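Local structure of diacylglycerol kinase (3S40) at residues P182-Y192 and F255-T266. The protein probably phosphorylates diacylglycerol to phosphatidic acid, acting as a bacterial lipid kinase. Sequence-based numbering, arbitrary orientation.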
loop_
_atom_site.group_PDB
_atom_site.type_symbol
_atom_site.label_atom_id
_atom_site.label_comp_id
_atom_site.label_asym_id
_atom_site.label_seq_id
_atom_site.Cartn_x
_atom_site.Cartn_y
_atom_site.Cartn_z
ATOM N N PRO A 182 24.929 1.626 -10.547
ATOM C CA PRO A 182 24.755 3.047 -10.844
ATOM C C PRO A 182 23.311 3.386 -11.205
ATOM O O PRO A 182 22.606 2.594 -11.837
ATOM C CB PRO A 182 25.661 3.258 -12.058
ATOM C CG PRO A 182 25.648 1.945 -12.749
ATOM C CD PRO A 182 25.561 0.903 -11.664
ATOM N N VAL A 183 22.888 4.578 -10.805
ATOM C CA VAL A 183 21.526 5.017 -11.011
ATOM C C VAL A 183 21.539 6.500 -11.325
ATOM O O VAL A 183 22.415 7.249 -10.874
ATOM C CB VAL A 183 20.642 4.757 -9.756
ATOM C CG1 VAL A 183 20.943 5.787 -8.654
ATOM C CG2 VAL A 183 19.164 4.788 -10.117
ATOM N N LYS A 184 20.566 6.906 -12.124
ATOM C CA LYS A 184 20.373 8.300 -12.470
ATOM C C LYS A 184 18.907 8.593 -12.189
ATOM O O LYS A 184 18.024 7.884 -12.689
ATOM C CB LYS A 184 20.679 8.504 -13.952
ATOM C CG LYS A 184 21.054 9.917 -14.338
ATOM C CD LYS A 184 21.634 9.959 -15.750
ATOM C CE LYS A 184 22.496 8.727 -16.056
ATOM N NZ LYS A 184 23.587 8.494 -15.067
ATOM N N ILE A 185 18.639 9.609 -11.374
ATOM C CA ILE A 185 17.255 9.927 -11.019
ATOM C C ILE A 185 16.939 11.369 -11.346
ATOM O O ILE A 185 17.624 12.274 -10.878
ATOM C CB ILE A 185 16.960 9.677 -9.511
ATOM C CG1 ILE A 185 17.286 8.227 -9.120
ATOM C CG2 ILE A 185 15.507 10.000 -9.185
ATOM C CD1 ILE A 185 17.151 7.923 -7.630
ATOM N N THR A 186 15.915 11.576 -12.165
ATOM C CA THR A 186 15.374 12.914 -12.407
ATOM C C THR A 186 14.056 13.051 -11.659
ATOM O O THR A 186 13.186 12.179 -11.744
ATOM C CB THR A 186 15.100 13.166 -13.903
ATOM O OG1 THR A 186 14.043 12.301 -14.354
ATOM C CG2 THR A 186 16.349 12.913 -14.728
ATOM N N TYR A 187 13.897 14.144 -10.931
ATOM C CA TYR A 187 12.690 14.306 -10.145
ATOM C C TYR A 187 12.286 15.762 -10.107
ATOM O O TYR A 187 12.962 16.589 -9.500
ATOM C CB TYR A 187 12.904 13.769 -8.732
ATOM C CG TYR A 187 14.052 14.429 -8.022
ATOM C CD1 TYR A 187 13.835 15.480 -7.134
ATOM C CD2 TYR A 187 15.360 14.029 -8.261
ATOM C CE1 TYR A 187 14.893 16.104 -6.491
ATOM C CE2 TYR A 187 16.424 14.643 -7.620
ATOM C CZ TYR A 187 16.187 15.676 -6.737
ATOM O OH TYR A 187 17.245 16.288 -6.100
ATOM N N ASP A 188 11.176 16.071 -10.765
ATOM C CA ASP A 188 10.720 17.449 -10.891
ATOM C C ASP A 188 11.860 18.363 -11.369
ATOM O O ASP A 188 12.162 19.389 -10.748
ATOM C CB ASP A 188 10.127 17.948 -9.568
ATOM C CG ASP A 188 9.073 16.999 -8.998
ATOM O OD1 ASP A 188 8.462 16.231 -9.767
ATOM O OD2 ASP A 188 8.859 17.024 -7.772
ATOM N N GLY A 189 12.504 17.974 -12.463
ATOM C CA GLY A 189 13.469 18.843 -13.110
ATOM C C GLY A 189 14.899 18.740 -12.620
ATOM O O GLY A 189 15.822 19.129 -13.331
ATOM N N GLN A 190 15.095 18.233 -11.408
ATOM C CA GLN A 190 16.444 18.058 -10.882
ATOM C C GLN A 190 16.922 16.639 -11.136
ATOM O O GLN A 190 16.160 15.801 -11.623
ATOM C CB GLN A 190 16.477 18.361 -9.393
ATOM C CG GLN A 190 15.674 19.585 -9.022
ATOM C CD GLN A 190 16.309 20.358 -7.898
ATOM O OE1 GLN A 190 15.721 20.510 -6.829
ATOM N NE2 GLN A 190 17.522 20.857 -8.132
ATOM N N VAL A 191 18.186 16.370 -10.824
ATOM C CA VAL A 191 18.723 15.026 -11.022
ATOM C C VAL A 191 19.682 14.568 -9.927
ATOM O O VAL A 191 20.256 15.376 -9.181
ATOM C CB VAL A 191 19.424 14.860 -12.385
ATOM C CG1 VAL A 191 18.539 15.383 -13.512
ATOM C CG2 VAL A 191 20.766 15.563 -12.374
ATOM N N TYR A 192 19.839 13.249 -9.862
ATOM C CA TYR A 192 20.695 12.584 -8.895
ATOM C C TYR A 192 21.397 11.412 -9.566
ATOM O O TYR A 192 20.744 10.495 -10.053
ATOM C CB TYR A 192 19.868 12.064 -7.715
ATOM C CG TYR A 192 20.667 11.193 -6.777
ATOM C CD1 TYR A 192 20.740 9.820 -6.968
ATOM C CD2 TYR A 192 21.359 11.744 -5.708
ATOM C CE1 TYR A 192 21.475 9.018 -6.118
ATOM C CE2 TYR A 192 22.102 10.951 -4.852
ATOM C CZ TYR A 192 22.153 9.589 -5.061
ATOM O OH TYR A 192 22.889 8.795 -4.212
ATOM N N PHE A 255 20.335 9.161 0.251
ATOM C CA PHE A 255 19.636 10.249 -0.411
ATOM C C PHE A 255 18.120 10.088 -0.239
ATOM O O PHE A 255 17.564 9.037 -0.528
ATOM C CB PHE A 255 19.996 10.292 -1.894
ATOM C CG PHE A 255 19.293 11.383 -2.656
ATOM C CD1 PHE A 255 19.597 12.715 -2.424
ATOM C CD2 PHE A 255 18.342 11.075 -3.618
ATOM C CE1 PHE A 255 18.954 13.725 -3.137
ATOM C CE2 PHE A 255 17.693 12.079 -4.334
ATOM C CZ PHE A 255 17.999 13.403 -4.093
ATOM N N HIS A 256 17.461 11.140 0.236
ATOM C CA HIS A 256 16.025 11.111 0.432
ATOM C C HIS A 256 15.437 12.429 0.002
ATOM O O HIS A 256 15.821 13.488 0.509
ATOM C CB HIS A 256 15.684 10.863 1.901
ATOM C CG HIS A 256 14.215 10.903 2.194
ATOM N ND1 HIS A 256 13.712 11.193 3.443
ATOM C CD2 HIS A 256 13.140 10.669 1.401
ATOM C CE1 HIS A 256 12.392 11.146 3.406
ATOM N NE2 HIS A 256 12.020 10.837 2.176
ATOM N N VAL A 257 14.512 12.379 -0.946
ATOM C CA VAL A 257 13.822 13.587 -1.358
ATOM C C VAL A 257 12.369 13.257 -1.657
ATOM O O VAL A 257 12.025 12.095 -1.898
ATOM C CB VAL A 257 14.467 14.212 -2.611
ATOM C CG1 VAL A 257 14.178 13.367 -3.845
ATOM C CG2 VAL A 257 13.951 15.626 -2.819
ATOM N N LYS A 258 11.518 14.275 -1.627
ATOM C CA LYS A 258 10.127 14.107 -2.020
ATOM C C LYS A 258 9.892 14.729 -3.375
ATOM O O LYS A 258 10.349 15.828 -3.630
ATOM C CB LYS A 258 9.198 14.723 -0.972
ATOM C CG LYS A 258 8.945 13.798 0.221
ATOM C CD LYS A 258 8.449 14.575 1.430
ATOM C CE LYS A 258 8.045 13.646 2.561
ATOM N NZ LYS A 258 6.806 12.892 2.202
ATOM N N ALA A 259 9.187 14.028 -4.255
ATOM C CA ALA A 259 8.927 14.570 -5.584
ATOM C C ALA A 259 7.618 14.054 -6.171
ATOM O O ALA A 259 7.117 13.016 -5.752
ATOM C CB ALA A 259 10.089 14.267 -6.513
ATOM N N LYS A 260 7.054 14.785 -7.130
ATOM C CA LYS A 260 5.798 14.362 -7.753
ATOM C C LYS A 260 6.008 13.600 -9.056
ATOM O O LYS A 260 5.190 12.765 -9.419
ATOM C CB LYS A 260 4.861 15.544 -8.002
ATOM C CG LYS A 260 4.265 16.144 -6.747
ATOM C CD LYS A 260 3.114 17.066 -7.094
ATOM C CE LYS A 260 2.439 17.608 -5.843
ATOM N NZ LYS A 260 1.081 18.153 -6.147
ATOM N N SER A 261 7.088 13.913 -9.768
ATOM C CA SER A 261 7.341 13.304 -11.066
ATOM C C SER A 261 8.773 12.808 -11.127
ATOM O O SER A 261 9.730 13.590 -11.027
ATOM C CB SER A 261 7.068 14.292 -12.200
ATOM O OG SER A 261 7.164 13.641 -13.457
ATOM N N ILE A 262 8.913 11.503 -11.300
ATOM C CA ILE A 262 10.195 10.857 -11.084
ATOM C C ILE A 262 10.573 9.949 -12.232
ATOM O O ILE A 262 9.764 9.157 -12.725
ATOM C CB ILE A 262 10.164 10.044 -9.777
ATOM C CG1 ILE A 262 9.688 10.941 -8.626
ATOM C CG2 ILE A 262 11.532 9.430 -9.482
ATOM C CD1 ILE A 262 9.534 10.236 -7.296
ATOM N N HIS A 263 11.811 10.082 -12.674
ATOM C CA HIS A 263 12.345 9.164 -13.665
ATOM C C HIS A 263 13.618 8.522 -13.151
ATOM O O HIS A 263 14.547 9.219 -12.710
ATOM C CB HIS A 263 12.606 9.858 -15.007
ATOM C CG HIS A 263 12.914 8.901 -16.115
ATOM N ND1 HIS A 263 14.203 8.545 -16.454
ATOM C CD2 HIS A 263 12.100 8.195 -16.935
ATOM C CE1 HIS A 263 14.169 7.675 -17.449
ATOM N NE2 HIS A 263 12.904 7.442 -17.757
ATOM N N ILE A 264 13.650 7.194 -13.212
ATOM C CA ILE A 264 14.776 6.419 -12.719
ATOM C C ILE A 264 15.405 5.605 -13.840
ATOM O O ILE A 264 14.743 4.782 -14.485
ATOM C CB ILE A 264 14.372 5.446 -11.593
ATOM C CG1 ILE A 264 13.521 6.148 -10.538
ATOM C CG2 ILE A 264 15.604 4.826 -10.962
ATOM C CD1 ILE A 264 12.083 5.686 -10.546
ATOM N N GLU A 265 16.698 5.831 -14.049
ATOM C CA GLU A 265 17.429 5.170 -15.111
ATOM C C GLU A 265 18.643 4.465 -14.522
ATOM O O GLU A 265 19.298 4.987 -13.618
ATOM C CB GLU A 265 17.849 6.198 -16.162
ATOM C CG GLU A 265 18.889 5.711 -17.154
ATOM C CD GLU A 265 19.472 6.842 -17.990
ATOM O OE1 GLU A 265 18.711 7.771 -18.341
ATOM O OE2 GLU A 265 20.690 6.807 -18.286
ATOM N N THR A 266 18.930 3.273 -15.034
ATOM C CA THR A 266 20.082 2.495 -14.600
ATOM C C THR A 266 21.027 2.207 -15.761
ATOM O O THR A 266 20.686 2.429 -16.925
ATOM C CB THR A 266 19.644 1.146 -14.032
ATOM O OG1 THR A 266 18.800 0.497 -14.989
ATOM C CG2 THR A 266 18.879 1.335 -12.732
HETATM O O HOH W 1 11.340 13.577 -13.447
#
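Tyr192 and Phe255 form an offset stack, rings 4.3 Å apart at their centroids with planes 12° from parallel; their side chains slide past each other, CD2 of Tyr192 over the centre of the Phe255 ring. The Tyr187 ring completes this aromatic cluster, presenting its hydroxyl end to the edge of Phe255, with OH 3.6 Å from Phe255 CZ. Tyr187 CG sits between its own backbone N and carbonyl carbon (chi1 57°), a position that sets the ring against strand 255-259, where Val257 CG1 makes a CH-pi contact 4.0 Å from the Tyr187 ring centroid. Gln190 CB covers the opposite face of that ring. Ala259 CB meets Tyr187 CB at 3.6 Å, and Val183, Ile185, Ile262 and Ile264 continue the apolar face on the same side of strands 182-187 and 261-266 as Tyr187. These two strands pair antiparallel, Lys184 with Glu265 and Thr186 with His263 being the hydrogen-bonded pairs. Where the chain passes from strand 255-259 to strand 261-266, the Asp188 carboxylate grips two successive amides through the syn lone pairs of its oxygens: OD1 takes Ser261 N at 2.7 Å, and OD2 takes Lys260 N at 2.9 Å. Asp188 itself belongs to the type I' hairpin turn from Tyr187 to Gln190. The face carrying Lys184, Thr186, His263 and Glu265 is looser, polar and partly exposed: Lys184 and Glu265 lie side by side, but Lys184 NZ stays 4.6 Å from Glu265 OE2 and forms its salt bridge with Glu193. A water links Thr186 OG1 to Ser261 O. Within the YegS-like C-terminal beta-sandwich domain, strand 261-266 lies between strands 181-187 and 284-296, while strand 255-259 pairs with strand 224-230 in a second sheet; Ile185, Tyr187 and Ile262 reach across to strand 224-230, packing the two sheets together.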